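Local structure of MdcE (Pseudomonas aeruginosa, 5VIP) at residues I172-P177 and V241-C246. The protein probably serves as the gamma subunit of a biotin-independent malonate decarboxylase, a multisubunit enzyme, with a likely transferase activity. Sequence-based numbering, arbitrary orientation.
Sequences IALHDP and VRVRTC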
ATOM      1  N   ILE A 172     -15.222  -6.624  -5.417  1.00 18.48           N
ATOM      2  CA  ILE A 172     -16.676  -6.753  -5.300  1.00 23.65           C
ATOM      3  C   ILE A 172     -17.103  -6.275  -3.928  1.00 21.02           C
ATOM      4  O   ILE A 172     -16.527  -6.689  -2.924  1.00 22.74           O
ATOM      5  CB  ILE A 172     -17.137  -8.213  -5.502  1.00 25.09           C
ATOM      6  CG1 ILE A 172     -16.797  -8.681  -6.919  1.00 27.39           C
ATOM      7  CG2 ILE A 172     -18.641  -8.375  -5.182  1.00 24.58           C
ATOM      8  CD1 ILE A 172     -16.772 -10.205  -7.070  1.00 26.16           C
ATOM      9  N   ALA A 173     -18.099  -5.394  -3.870  1.00 19.38           N
ATOM     10  CA  ALA A 173     -18.564  -4.895  -2.587  1.00 21.51           C
ATOM     11  C   ALA A 173     -20.029  -5.267  -2.361  1.00 22.29           C
ATOM     12  O   ALA A 173     -20.819  -5.260  -3.298  1.00 23.36           O
ATOM     13  CB  ALA A 173     -18.392  -3.377  -2.508  1.00 19.56           C
ATOM     14  N   LEU A 174     -20.381  -5.578  -1.122  1.00 19.42           N
ATOM     15  CA  LEU A 174     -21.787  -5.676  -0.751  1.00 22.44           C
ATOM     16  C   LEU A 174     -22.391  -4.270  -0.714  1.00 27.65           C
ATOM     17  O   LEU A 174     -21.760  -3.316  -0.240  1.00 21.55           O
ATOM     18  CB  LEU A 174     -21.948  -6.386   0.593  1.00 21.26           C
ATOM     19  CG  LEU A 174     -21.300  -7.774   0.633  1.00 20.56           C
ATOM     20  CD1 LEU A 174     -21.571  -8.475   1.940  1.00 21.31           C
ATOM     21  CD2 LEU A 174     -21.745  -8.611  -0.553  1.00 22.43           C
ATOM     22  N   HIS A 175     -23.601  -4.136  -1.250  1.00 27.91           N
ATOM     23  CA  HIS A 175     -24.250  -2.839  -1.327  1.00 21.05           C
ATOM     24  C   HIS A 175     -25.023  -2.624  -0.036  1.00 27.59           C
ATOM     25  O   HIS A 175     -26.219  -2.921   0.047  1.00 26.15           O
ATOM     26  CB  HIS A 175     -25.167  -2.758  -2.555  1.00 23.52           C
ATOM     27  CG  HIS A 175     -25.730  -1.393  -2.807  1.00 28.98           C
ATOM     28  ND1 HIS A 175     -26.987  -1.013  -2.385  1.00 28.05           N
ATOM     29  CD2 HIS A 175     -25.209  -0.316  -3.443  1.00 30.89           C
ATOM     30  CE1 HIS A 175     -27.214   0.237  -2.746  1.00 28.16           C
ATOM     31  NE2 HIS A 175     -26.151   0.683  -3.390  1.00 30.77           N
ATOM     32  N   ASP A 176     -24.328  -2.109   0.970  1.00 23.56           N
ATOM     33  CA  ASP A 176     -24.850  -2.004   2.331  1.00 24.01           C
ATOM     34  C   ASP A 176     -24.196  -0.819   3.039  1.00 28.52           C
ATOM     35  O   ASP A 176     -23.014  -0.536   2.803  1.00 25.69           O
ATOM     36  CB  ASP A 176     -24.587  -3.313   3.080  1.00 28.20           C
ATOM     37  CG  ASP A 176     -24.879  -3.216   4.554  1.00 31.09           C
ATOM     38  OD1 ASP A 176     -26.052  -3.389   4.926  1.00 33.13           O
ATOM     39  OD2 ASP A 176     -23.942  -2.972   5.344  1.00 29.48           O
ATOM     40  N   PRO A 177     -24.952  -0.112   3.900  1.00 27.58           N
ATOM     41  CA  PRO A 177     -24.420   1.095   4.547  1.00 28.07           C
ATOM     42  C   PRO A 177     -23.239   0.840   5.475  1.00 28.13           C
ATOM     43  O   PRO A 177     -22.520   1.785   5.810  1.00 28.35           O
ATOM     44  CB  PRO A 177     -25.623   1.624   5.349  1.00 27.53           C
ATOM     45  CG  PRO A 177     -26.809   1.074   4.662  1.00 26.24           C
ATOM     46  CD  PRO A 177     -26.392  -0.286   4.182  1.00 27.03           C
ATOM     47  N   VAL A 241     -25.489 -17.981  -2.136  1.00 29.29           N
ATOM     48  CA  VAL A 241     -25.587 -18.383  -3.534  1.00 30.24           C
ATOM     49  C   VAL A 241     -25.266 -17.228  -4.485  1.00 28.04           C
ATOM     50  O   VAL A 241     -24.553 -17.408  -5.471  1.00 28.04           O
ATOM     51  CB  VAL A 241     -27.004 -18.935  -3.854  1.00 29.74           C
ATOM     52  CG1 VAL A 241     -27.190 -19.120  -5.354  1.00 31.49           C
ATOM     53  CG2 VAL A 241     -27.234 -20.239  -3.111  1.00 28.73           C
ATOM     54  N   ARG A 242     -25.799 -16.045  -4.196  1.00 27.39           N
ATOM     55  CA  ARG A 242     -25.541 -14.893  -5.051  1.00 27.35           C
ATOM     56  C   ARG A 242     -24.060 -14.507  -5.000  1.00 25.88           C
ATOM     57  O   ARG A 242     -23.457 -14.210  -6.030  1.00 26.54           O
ATOM     58  CB  ARG A 242     -26.426 -13.699  -4.659  1.00 25.24           C
ATOM     59  CG  ARG A 242     -27.915 -13.873  -5.031  1.00 33.99           C
ATOM     60  CD  ARG A 242     -28.749 -12.613  -4.758  1.00 35.84           C
ATOM     61  NE  ARG A 242     -29.148 -12.514  -3.358  1.00 34.47           N
ATOM     62  CZ  ARG A 242     -30.281 -13.008  -2.866  1.00 33.01           C
ATOM     63  NH1 ARG A 242     -31.142 -13.625  -3.664  1.00 36.51           N
ATOM     64  NH2 ARG A 242     -30.558 -12.884  -1.571  1.00 35.73           N
ATOM     65  N   VAL A 243     -23.476 -14.518  -3.806  1.00 25.71           N
ATOM     66  CA  VAL A 243     -22.074 -14.128  -3.660  1.00 25.46           C
ATOM     67  C   VAL A 243     -21.139 -15.161  -4.295  1.00 25.85           C
ATOM     68  O   VAL A 243     -20.206 -14.798  -5.008  1.00 24.45           O
ATOM     69  CB  VAL A 243     -21.698 -13.914  -2.186  1.00 26.72           C
ATOM     70  CG1 VAL A 243     -20.167 -13.756  -2.030  1.00 26.02           C
ATOM     71  CG2 VAL A 243     -22.421 -12.702  -1.646  1.00 27.81           C
ATOM     72  N   ARG A 244     -21.402 -16.447  -4.067  1.00 25.05           N
ATOM     73  CA  ARG A 244     -20.595 -17.494  -4.693  1.00 24.79           C
ATOM     74  C   ARG A 244     -20.651 -17.396  -6.211  1.00 27.15           C
ATOM     75  O   ARG A 244     -19.638 -17.578  -6.892  1.00 28.89           O
ATOM     76  CB  ARG A 244     -21.050 -18.883  -4.235  1.00 29.24           C
ATOM     77  CG  ARG A 244     -20.407 -19.308  -2.933  1.00 31.98           C
ATOM     78  CD  ARG A 244     -20.965 -20.605  -2.392  1.00 34.32           C
ATOM     79  NE  ARG A 244     -20.279 -20.956  -1.154  1.00 41.12           N
ATOM     80  CZ  ARG A 244     -20.728 -21.835  -0.265  1.00 44.11           C
ATOM     81  NH1 ARG A 244     -21.878 -22.458  -0.474  1.00 42.00           N
ATOM     82  NH2 ARG A 244     -20.026 -22.082   0.837  1.00 42.99           N
ATOM     83  N   THR A 245     -21.833 -17.092  -6.733  1.00 24.82           N
ATOM     84  CA  THR A 245     -22.017 -16.947  -8.172  1.00 23.98           C
ATOM     85  C   THR A 245     -21.165 -15.808  -8.711  1.00 28.24           C
ATOM     86  O   THR A 245     -20.463 -15.959  -9.708  1.00 26.34           O
ATOM     87  CB  THR A 245     -23.487 -16.684  -8.519  1.00 25.76           C
ATOM     88  OG1 THR A 245     -24.262 -17.826  -8.138  1.00 31.23           O
ATOM     89  CG2 THR A 245     -23.652 -16.443 -10.010  1.00 29.33           C
ATOM     90  N   CYS A 246     -21.238 -14.669  -8.032  1.00 27.32           N
ATOM     91  CA  CYS A 246     -20.496 -13.478  -8.433  1.00 26.71           C
ATOM     92  C   CYS A 246     -18.983 -13.706  -8.359  1.00 23.64           C
ATOM     93  O   CYS A 246     -18.250 -13.334  -9.278  1.00 29.17           O
ATOM     94  CB  CYS A 246     -20.916 -12.296  -7.561  1.00 30.70           C
ATOM     95  SG  CYS A 246     -20.270 -10.693  -8.109  1.00 34.27           S
TER
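Ile172 and Cys246 meet through their torsions: Ile172 sets CG2 anti to its own backbone N and CG1 beside that N (chi1 -63°), and a nearly extended chi2 of 160° carries CD1 on to the sulfur, while Cys246 swings SG anti to its N (chi1 -171°), out from the helix toward the strand. The sulfur then rests against the fork of the isoleucine, with Ile172 CD1 at 3.7 Å from Cys246 SG and the other branch, Ile172 CG2, at 4.1 Å from the same Cys246 SG. One turn back along the helix, Val243 makes a looser second touch, its CG2 lying 4.3 Å from Leu174 CD2; the leucine leaves the strand across the line to the helix, and only its tip closes in. No hydrogen bond joins the two segments; the contact is apolar, with the CA atoms of Ile172 and Cys246 8.3 Å apart. Leu227 of the neighbouring strand 225-227 packs on Ile172, Val243 and Cys246 alike, and Trp28 of helix 24-33 touches both Leu174 and Val243. On the helix, Thr245 OG1 donates a hydrogen bond to Val241 O (2.7 Å), which also accepts from Thr245 N on the opposite face of its carbonyl plane. All four touching residues are buried, and they form part of the apolar interface between helix 237-254 and the mixed beta-sheet, consistent with the crotonase-like fold of this carboxyltransferase family.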